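Local coordinates for protein PppA (Pseudomonas aeruginosa, PDB 6JKV) that probably acts as a manganese-dependent serine/threonine phosphatase of the PP2C family and is a key regulatory component of the type VI secretion system, at residues N24-Y29 with R129-S134. Numbering follows the deposited sequence.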
ATOM      1  N   ASN A  24      10.697 -15.363  21.917  1.00 32.87           N
ATOM      2  CA  ASN A  24      10.944 -14.421  20.766  1.00 30.80           C
ATOM      3  C   ASN A  24       9.749 -14.381  19.806  1.00 28.40           C
ATOM      4  O   ASN A  24       9.873 -13.739  18.750  1.00 29.03           O
ATOM      5  CB  ASN A  24      12.233 -14.771  20.014  1.00 31.81           C
ATOM      6  CG  ASN A  24      12.548 -16.252  20.035  1.00 33.73           C
ATOM      7  OD1 ASN A  24      11.752 -17.068  19.560  1.00 35.99           O
ATOM      8  ND2 ASN A  24      13.689 -16.597  20.616  1.00 35.61           N
ATOM      9  N   SER A  25       8.621 -14.998  20.151  1.00 26.53           N
ATOM     10  CA  SER A  25       7.434 -14.987  19.271  1.00 26.45           C
ATOM     11  C   SER A  25       6.723 -13.637  19.389  1.00 25.35           C
ATOM     12  O   SER A  25       6.793 -12.998  20.450  1.00 25.88           O
ATOM     13  CB  SER A  25       6.511 -16.152  19.537  1.00 27.83           C
ATOM     14  OG  SER A  25       6.181 -16.266  20.911  1.00 29.73           O
ATOM     15  N   VAL A  26       6.074 -13.227  18.306  1.00 23.47           N
ATOM     16  CA  VAL A  26       5.343 -11.942  18.209  1.00 22.58           C
ATOM     17  C   VAL A  26       3.982 -12.119  18.877  1.00 22.43           C
ATOM     18  O   VAL A  26       3.264 -13.066  18.522  1.00 23.79           O
ATOM     19  CB  VAL A  26       5.220 -11.503  16.742  1.00 21.51           C
ATOM     20  CG1 VAL A  26       4.148 -10.438  16.551  1.00 20.73           C
ATOM     21  CG2 VAL A  26       6.569 -11.012  16.233  1.00 20.62           C
ATOM     22  N   SER A  27       3.651 -11.222  19.802  1.00 22.58           N
ATOM     23  CA  SER A  27       2.402 -11.255  20.604  1.00 22.84           C
ATOM     24  C   SER A  27       1.303 -10.403  19.959  1.00 21.76           C
ATOM     25  O   SER A  27       0.153 -10.874  19.918  1.00 22.73           O
ATOM     26  CB  SER A  27       2.656 -10.787  22.016  1.00 23.99           C
ATOM     27  OG  SER A  27       3.648 -11.574  22.651  1.00 25.73           O
ATOM     28  N   TYR A  28       1.626  -9.190  19.507  1.00 20.68           N
ATOM     29  CA  TYR A  28       0.625  -8.121  19.260  1.00 20.09           C
ATOM     30  C   TYR A  28       1.086  -7.223  18.118  1.00 18.63           C
ATOM     31  O   TYR A  28       2.301  -7.028  17.948  1.00 19.21           O
ATOM     32  CB  TYR A  28       0.420  -7.305  20.538  1.00 20.74           C
ATOM     33  CG  TYR A  28      -0.634  -6.226  20.473  1.00 20.53           C
ATOM     34  CD1 TYR A  28      -1.986  -6.544  20.538  1.00 20.85           C
ATOM     35  CD2 TYR A  28      -0.286  -4.886  20.374  1.00 20.51           C
ATOM     36  CE1 TYR A  28      -2.959  -5.559  20.505  1.00 20.75           C
ATOM     37  CE2 TYR A  28      -1.252  -3.891  20.329  1.00 20.38           C
ATOM     38  CZ  TYR A  28      -2.593  -4.227  20.393  1.00 20.51           C
ATOM     39  OH  TYR A  28      -3.541  -3.247  20.362  1.00 19.70           O
ATOM     40  N   TYR A  29       0.121  -6.691  17.373  1.00 18.16           N
ATOM     41  CA  TYR A  29       0.346  -5.732  16.269  1.00 17.57           C
ATOM     42  C   TYR A  29      -0.416  -4.444  16.580  1.00 17.31           C
ATOM     43  O   TYR A  29      -1.623  -4.515  16.776  1.00 15.71           O
ATOM     44  CB  TYR A  29      -0.097  -6.336  14.939  1.00 17.46           C
ATOM     45  CG  TYR A  29       0.846  -7.378  14.390  1.00 17.66           C
ATOM     46  CD1 TYR A  29       1.994  -7.010  13.703  1.00 17.17           C
ATOM     47  CD2 TYR A  29       0.607  -8.732  14.578  1.00 18.30           C
ATOM     48  CE1 TYR A  29       2.871  -7.956  13.195  1.00 16.86           C
ATOM     49  CE2 TYR A  29       1.482  -9.690  14.092  1.00 18.37           C
ATOM     50  CZ  TYR A  29       2.618  -9.301  13.402  1.00 17.73           C
ATOM     51  OH  TYR A  29       3.458 -10.274  12.946  1.00 17.84           O
ATOM     52  N   ARG A 129       0.102 -13.227  10.765  1.00 18.58           N
ATOM     53  CA  ARG A 129      -0.378 -14.236  11.739  1.00 19.56           C
ATOM     54  C   ARG A 129       0.814 -14.664  12.599  1.00 20.39           C
ATOM     55  O   ARG A 129       1.713 -15.338  12.080  1.00 19.83           O
ATOM     56  CB  ARG A 129      -0.985 -15.446  11.026  1.00 20.03           C
ATOM     57  CG  ARG A 129      -2.248 -15.140  10.235  1.00 20.54           C
ATOM     58  CD  ARG A 129      -3.409 -14.814  11.148  1.00 21.89           C
ATOM     59  NE  ARG A 129      -4.661 -14.755  10.405  1.00 24.20           N
ATOM     60  CZ  ARG A 129      -5.138 -13.679   9.784  1.00 23.41           C
ATOM     61  NH1 ARG A 129      -4.466 -12.536   9.818  1.00 21.58           N
ATOM     62  NH2 ARG A 129      -6.292 -13.756   9.127  1.00 24.20           N
ATOM     63  N   GLY A 130       0.826 -14.256  13.866  1.00 21.55           N
ATOM     64  CA  GLY A 130       1.940 -14.538  14.786  1.00 22.12           C
ATOM     65  C   GLY A 130       3.268 -14.054  14.222  1.00 21.28           C
ATOM     66  O   GLY A 130       3.402 -12.836  13.935  1.00 21.40           O
ATOM     67  N   ASN A 131       4.198 -14.989  14.011  1.00 21.06           N
ATOM     68  CA  ASN A 131       5.598 -14.707  13.596  1.00 21.78           C
ATOM     69  C   ASN A 131       5.748 -14.674  12.075  1.00 21.46           C
ATOM     70  O   ASN A 131       6.886 -14.500  11.616  1.00 21.52           O
ATOM     71  CB  ASN A 131       6.574 -15.742  14.160  1.00 23.36           C
ATOM     72  CG  ASN A 131       6.548 -15.765  15.671  1.00 23.93           C
ATOM     73  OD1 ASN A 131       6.174 -14.777  16.289  1.00 25.71           O
ATOM     74  ND2 ASN A 131       6.911 -16.881  16.279  1.00 25.16           N
ATOM     75  N   GLN A 132       4.674 -14.865  11.314  1.00 21.40           N
ATOM     76  CA  GLN A 132       4.772 -14.870   9.836  1.00 21.16           C
ATOM     77  C   GLN A 132       3.882 -13.769   9.275  1.00 20.25           C
ATOM     78  O   GLN A 132       2.805 -13.487   9.849  1.00 20.87           O
ATOM     79  CB  GLN A 132       4.427 -16.230   9.231  1.00 22.97           C
ATOM     80  CG  GLN A 132       3.423 -17.034  10.036  1.00 24.55           C
ATOM     81  CD  GLN A 132       3.426 -18.483   9.616  1.00 25.81           C
ATOM     82  OE1 GLN A 132       4.486 -19.108   9.525  1.00 28.27           O
ATOM     83  NE2 GLN A 132       2.241 -19.013   9.333  1.00 24.70           N
ATOM     84  N   ALA A 133       4.344 -13.162   8.189  1.00 18.54           N
ATOM     85  CA  ALA A 133       3.576 -12.151   7.449  1.00 18.06           C
ATOM     86  C   ALA A 133       3.796 -12.354   5.957  1.00 17.43           C
ATOM     87  O   ALA A 133       4.772 -13.015   5.576  1.00 18.23           O
ATOM     88  CB  ALA A 133       3.957 -10.762   7.897  1.00 17.37           C
ATOM     89  N   SER A 134       2.861 -11.848   5.164  1.00 16.73           N
ATOM     90  CA  SER A 134       2.918 -11.862   3.687  1.00 16.72           C
ATOM     91  C   SER A 134       2.609 -10.459   3.182  1.00 16.48           C
ATOM     92  O   SER A 134       1.704  -9.814   3.733  1.00 16.30           O
ATOM     93  CB  SER A 134       1.972 -12.877   3.113  1.00 16.78           C
ATOM     94  OG  SER A 134       2.313 -14.187   3.536  1.00 16.60           O
TER
HETATM   95  O   HOH W   1       3.800 -15.602  17.403  1.00 34.06           O
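Tyr29 and Val26 meet a type II' beta turn, Arg129 to Gln132, that closes the hairpin between strands 120-129 and 132-138. The contact joins the two antiparallel sheets of the PP2C beta sandwich at the turn end of this hairpin, away from the manganese sites: strand 29-36, which begins at Tyr29, belongs to the other sheet.

Two direct hydrogen bonds tie segment 24-29 to the turn. The Tyr29 hydroxyl donates to Gly130 O, with OH and O 2.7 Å apart and the C=O pointing almost straight at the donor (171°). CG of Tyr29 is anti to its carbonyl carbon (chi1 -75°), which sends the ring across to the turn, where Gly130 O lies at the ring edge. The second bond uses the Asn131 amide: Val26 N donates nearly linearly (176°) to OD1, in the carbonyl plane, though the modelled 2.5 Å between Val26 N and Asn131 OD1 is too short to be taken literally. A water adds a bridge, donating to Val26 O and, weakly, to the same OD1.

The remaining contacts are van der Waals touches. Val26 lies against the turn, its CG1 3.6 Å from Gly130 O, and also packs on Pro205 and Ala261. The Asn131 amide runs along exposed Ser25, with ND2 3.4 Å from Ser25 CB.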